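Local coordinates for bifunctional protein PutA (Bdellovibrio bacteriovorus, PDB 5UR2) that probably oxidises proline to glutamate in two steps, pairing a flavin-dependent proline dehydrogenase with an NAD-dependent L-glutamate gamma-semialdehyde dehydrogenase, at residues Ile527-Met539 with Leu694-His708. Numbering follows the deposited sequence.
Sequences IQMATTEQAEQAM and LPGYGEEVGEYIVNH
Helix 698-707, which links strands 691-693 and 711-717 of the Rossmann-type sheet in the aldehyde dehydrogenase part, packs against the start of helix 532-549, opened by a Thr531/Gln534 capping box; the axes of 532-539 and 698-707 approach to 9.3 Å at 35°. At the entry, Ala530 N donates a nearly straight hydrogen bond to Pro695 O (3.0 Å, 164°). Beside it, a water donates to Ala530 O and Glu700 OE1 and accepts from Tyr697 N, tying both turns to the first helical turn of 698-707. Bends at chi2 and chi3 bring Met529 CE over the Tyr697 ring centre, a CH-pi contact 3.5 Å from the centroid; with SD above the same face, at a distance, this is a Met-aromatic contact. Ala535 CB packs on Tyr704 CD1 (3.6 Å), on Val701, and on Leu694 from the loop before the helix. The Glu536 side chain, CG anti to the backbone N (chi1 176°), brings OE1 to the edges of two rings: His708 NE2 donates a weak bond to it (3.0 Å), while Tyr704 OH lies 2.4 Å from it, too short to be taken at face value. Met539 CB lies over the His708 face, and His708 ND1 bonds Tyr710 N, which would help fix the ring's rotation. Val663 of strand 661-665 touches Leu694, Ala538 and Met539, whereas Ile499 of strand 495-501 packs on Ala530 and Phe512 of strand 511-516 on Met529 and Tyr697.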
# COMPACT_ATOMS: atom_id res chain seq x y z
N ILE B 527 37.82 9.03 -19.06
CA ILE B 527 36.96 7.90 -18.69
C ILE B 527 37.38 6.66 -19.47
O ILE B 527 37.35 6.67 -20.71
CB ILE B 527 35.48 8.19 -18.97
CG1 ILE B 527 35.09 9.60 -18.51
CG2 ILE B 527 34.62 7.07 -18.39
CD1 ILE B 527 35.33 9.87 -17.05
N GLN B 528 37.73 5.59 -18.75
CA GLN B 528 37.87 4.27 -19.38
C GLN B 528 36.49 3.82 -19.86
O GLN B 528 35.59 3.61 -19.04
CB GLN B 528 38.42 3.25 -18.37
CG GLN B 528 39.83 3.53 -17.83
CD GLN B 528 40.93 3.38 -18.89
OE1 GLN B 528 40.88 2.48 -19.73
NE2 GLN B 528 41.91 4.28 -18.85
N MET B 529 36.33 3.63 -21.17
CA MET B 529 35.06 3.25 -21.77
C MET B 529 35.07 1.75 -22.04
O MET B 529 35.88 1.27 -22.83
CB MET B 529 34.80 4.03 -23.06
CG MET B 529 34.84 5.55 -22.88
SD MET B 529 33.52 6.16 -21.80
CE MET B 529 32.29 6.60 -23.02
N ALA B 530 34.16 1.03 -21.40
CA ALA B 530 34.25 -0.41 -21.34
C ALA B 530 33.96 -1.07 -22.69
O ALA B 530 33.21 -0.54 -23.52
CB ALA B 530 33.27 -0.94 -20.30
N THR B 531 34.55 -2.25 -22.89
CA THR B 531 34.25 -3.12 -24.01
C THR B 531 33.03 -3.99 -23.72
O THR B 531 32.59 -4.13 -22.57
CB THR B 531 35.43 -4.03 -24.33
OG1 THR B 531 35.59 -4.96 -23.25
CG2 THR B 531 36.72 -3.22 -24.47
N THR B 532 32.52 -4.63 -24.77
CA THR B 532 31.40 -5.54 -24.58
C THR B 532 31.83 -6.76 -23.78
O THR B 532 31.03 -7.31 -23.01
CB THR B 532 30.83 -5.96 -25.93
OG1 THR B 532 31.86 -6.62 -26.66
CG2 THR B 532 30.42 -4.75 -26.72
N GLU B 533 33.09 -7.18 -23.92
CA GLU B 533 33.59 -8.26 -23.08
C GLU B 533 33.57 -7.85 -21.61
O GLU B 533 33.28 -8.67 -20.73
CB GLU B 533 35.01 -8.66 -23.51
CG GLU B 533 35.13 -9.22 -24.94
CD GLU B 533 35.30 -8.16 -26.05
OE1 GLU B 533 35.52 -6.96 -25.75
OE2 GLU B 533 35.23 -8.54 -27.24
N GLN B 534 33.88 -6.59 -21.33
CA GLN B 534 33.79 -6.14 -19.94
C GLN B 534 32.35 -6.01 -19.49
O GLN B 534 32.05 -6.22 -18.31
CB GLN B 534 34.58 -4.84 -19.77
CG GLN B 534 36.10 -5.09 -19.90
CD GLN B 534 36.90 -3.82 -20.02
OE1 GLN B 534 36.46 -2.84 -20.64
NE2 GLN B 534 38.12 -3.84 -19.47
N ALA B 535 31.44 -5.64 -20.41
CA ALA B 535 30.03 -5.64 -20.06
C ALA B 535 29.57 -7.04 -19.70
O ALA B 535 28.78 -7.22 -18.77
CB ALA B 535 29.20 -5.08 -21.22
N GLU B 536 30.09 -8.05 -20.41
CA GLU B 536 29.76 -9.44 -20.07
C GLU B 536 30.29 -9.80 -18.68
O GLU B 536 29.60 -10.47 -17.90
CB GLU B 536 30.31 -10.37 -21.16
CG GLU B 536 30.15 -11.87 -20.92
CD GLU B 536 28.68 -12.30 -20.89
OE1 GLU B 536 27.83 -11.67 -21.55
OE2 GLU B 536 28.37 -13.28 -20.18
N GLN B 537 31.50 -9.36 -18.34
CA GLN B 537 32.03 -9.57 -17.01
C GLN B 537 31.18 -8.88 -15.96
O GLN B 537 31.02 -9.39 -14.84
CB GLN B 537 33.48 -9.08 -16.94
CG GLN B 537 34.46 -9.89 -17.79
CD GLN B 537 35.81 -9.19 -18.01
OE1 GLN B 537 36.37 -8.57 -17.09
NE2 GLN B 537 36.33 -9.29 -19.23
N ALA B 538 30.67 -7.68 -16.26
CA ALA B 538 29.78 -7.02 -15.31
C ALA B 538 28.49 -7.83 -15.11
O ALA B 538 28.05 -8.04 -13.98
CB ALA B 538 29.47 -5.59 -15.78
N MET B 539 27.90 -8.30 -16.20
CA MET B 539 26.68 -9.11 -16.09
C MET B 539 26.92 -10.38 -15.30
O MET B 539 26.09 -10.77 -14.47
CB MET B 539 26.14 -9.44 -17.48
CG MET B 539 25.61 -8.23 -18.23
SD MET B 539 24.26 -7.42 -17.35
CE MET B 539 23.11 -8.79 -17.18
N LEU B 694 30.00 0.46 -14.83
CA LEU B 694 30.28 0.14 -16.23
C LEU B 694 30.18 1.40 -17.09
O LEU B 694 29.23 1.55 -17.88
CB LEU B 694 29.31 -0.93 -16.74
CG LEU B 694 29.62 -1.49 -18.14
CD1 LEU B 694 30.84 -2.39 -18.10
CD2 LEU B 694 28.43 -2.23 -18.71
N PRO B 695 31.15 2.30 -17.00
CA PRO B 695 31.15 3.47 -17.90
C PRO B 695 31.37 3.06 -19.35
O PRO B 695 31.98 2.02 -19.65
CB PRO B 695 32.31 4.32 -17.36
CG PRO B 695 33.21 3.34 -16.70
CD PRO B 695 32.33 2.29 -16.11
N GLY B 696 30.85 3.87 -20.26
CA GLY B 696 31.01 3.57 -21.67
C GLY B 696 29.92 4.22 -22.50
O GLY B 696 29.15 5.05 -22.02
N TYR B 697 29.87 3.82 -23.77
CA TYR B 697 28.94 4.39 -24.73
C TYR B 697 27.60 3.67 -24.63
O TYR B 697 27.56 2.43 -24.58
CB TYR B 697 29.49 4.31 -26.16
CG TYR B 697 30.75 5.11 -26.32
CD1 TYR B 697 30.72 6.51 -26.33
CD2 TYR B 697 31.99 4.48 -26.40
CE1 TYR B 697 31.90 7.26 -26.46
CE2 TYR B 697 33.17 5.21 -26.52
CZ TYR B 697 33.12 6.61 -26.55
OH TYR B 697 34.30 7.33 -26.67
N GLY B 698 26.52 4.45 -24.59
CA GLY B 698 25.19 3.87 -24.44
C GLY B 698 24.82 2.91 -25.56
O GLY B 698 24.21 1.87 -25.32
N GLU B 699 25.16 3.26 -26.80
CA GLU B 699 24.83 2.39 -27.91
C GLU B 699 25.66 1.11 -27.91
O GLU B 699 25.36 0.20 -28.68
CB GLU B 699 24.95 3.14 -29.24
CG GLU B 699 26.38 3.31 -29.76
CD GLU B 699 27.01 4.64 -29.37
OE1 GLU B 699 28.01 5.02 -30.02
OE2 GLU B 699 26.50 5.30 -28.42
N GLU B 700 26.68 1.02 -27.05
CA GLU B 700 27.56 -0.13 -27.02
C GLU B 700 27.28 -1.00 -25.80
O GLU B 700 26.64 -2.05 -25.92
CB GLU B 700 29.02 0.30 -26.99
CG GLU B 700 30.00 -0.82 -27.30
CD GLU B 700 31.45 -0.35 -27.38
OE1 GLU B 700 31.70 0.87 -27.27
OE2 GLU B 700 32.34 -1.20 -27.59
N VAL B 701 27.76 -0.59 -24.62
CA VAL B 701 27.60 -1.43 -23.44
C VAL B 701 26.24 -1.23 -22.79
O VAL B 701 25.73 -2.12 -22.09
CB VAL B 701 28.75 -1.21 -22.43
CG1 VAL B 701 30.07 -1.70 -23.03
CG2 VAL B 701 28.84 0.25 -22.00
N GLY B 702 25.62 -0.05 -22.97
CA GLY B 702 24.26 0.13 -22.51
C GLY B 702 23.30 -0.79 -23.24
O GLY B 702 22.46 -1.45 -22.63
N GLU B 703 23.41 -0.83 -24.57
CA GLU B 703 22.64 -1.78 -25.36
C GLU B 703 22.90 -3.21 -24.92
O GLU B 703 21.96 -4.01 -24.79
CB GLU B 703 22.98 -1.61 -26.85
CG GLU B 703 22.16 -2.49 -27.79
CD GLU B 703 20.76 -1.97 -28.06
OE1 GLU B 703 20.42 -0.86 -27.60
OE2 GLU B 703 19.99 -2.68 -28.75
N TYR B 704 24.16 -3.53 -24.65
CA TYR B 704 24.52 -4.90 -24.30
C TYR B 704 23.83 -5.35 -23.01
O TYR B 704 23.33 -6.47 -22.93
CB TYR B 704 26.04 -5.03 -24.19
CG TYR B 704 26.54 -6.45 -24.05
CD1 TYR B 704 26.66 -7.04 -22.79
CD2 TYR B 704 26.90 -7.22 -25.17
CE1 TYR B 704 27.11 -8.34 -22.65
CE2 TYR B 704 27.36 -8.53 -25.04
CZ TYR B 704 27.46 -9.08 -23.76
OH TYR B 704 27.90 -10.36 -23.56
N ILE B 705 23.81 -4.49 -21.98
CA ILE B 705 23.19 -4.93 -20.74
C ILE B 705 21.67 -4.87 -20.85
O ILE B 705 20.97 -5.65 -20.20
CB ILE B 705 23.71 -4.14 -19.52
CG1 ILE B 705 23.34 -2.66 -19.60
CG2 ILE B 705 25.22 -4.34 -19.33
CD1 ILE B 705 23.81 -1.87 -18.37
N VAL B 706 21.13 -3.99 -21.69
CA VAL B 706 19.69 -4.01 -21.96
C VAL B 706 19.30 -5.34 -22.60
O VAL B 706 18.28 -5.94 -22.24
CB VAL B 706 19.28 -2.82 -22.85
CG1 VAL B 706 17.94 -3.09 -23.55
CG2 VAL B 706 19.17 -1.55 -22.02
N ASN B 707 20.12 -5.83 -23.53
CA ASN B 707 19.79 -7.02 -24.31
C ASN B 707 20.12 -8.33 -23.61
O ASN B 707 19.63 -9.36 -24.05
CB ASN B 707 20.51 -7.00 -25.67
CG ASN B 707 19.94 -5.96 -26.62
OD1 ASN B 707 18.75 -5.64 -26.57
ND2 ASN B 707 20.77 -5.49 -27.55
N HIS B 708 20.92 -8.31 -22.55
CA HIS B 708 21.46 -9.55 -22.00
C HIS B 708 20.36 -10.44 -21.41
O HIS B 708 19.36 -9.96 -20.87
CB HIS B 708 22.49 -9.24 -20.92
CG HIS B 708 23.39 -10.38 -20.61
ND1 HIS B 708 23.03 -11.41 -19.76
CD2 HIS B 708 24.65 -10.67 -21.03
CE1 HIS B 708 24.01 -12.28 -19.69
NE2 HIS B 708 25.01 -11.86 -20.44
O HOH W 1 31.65 1.51 -24.51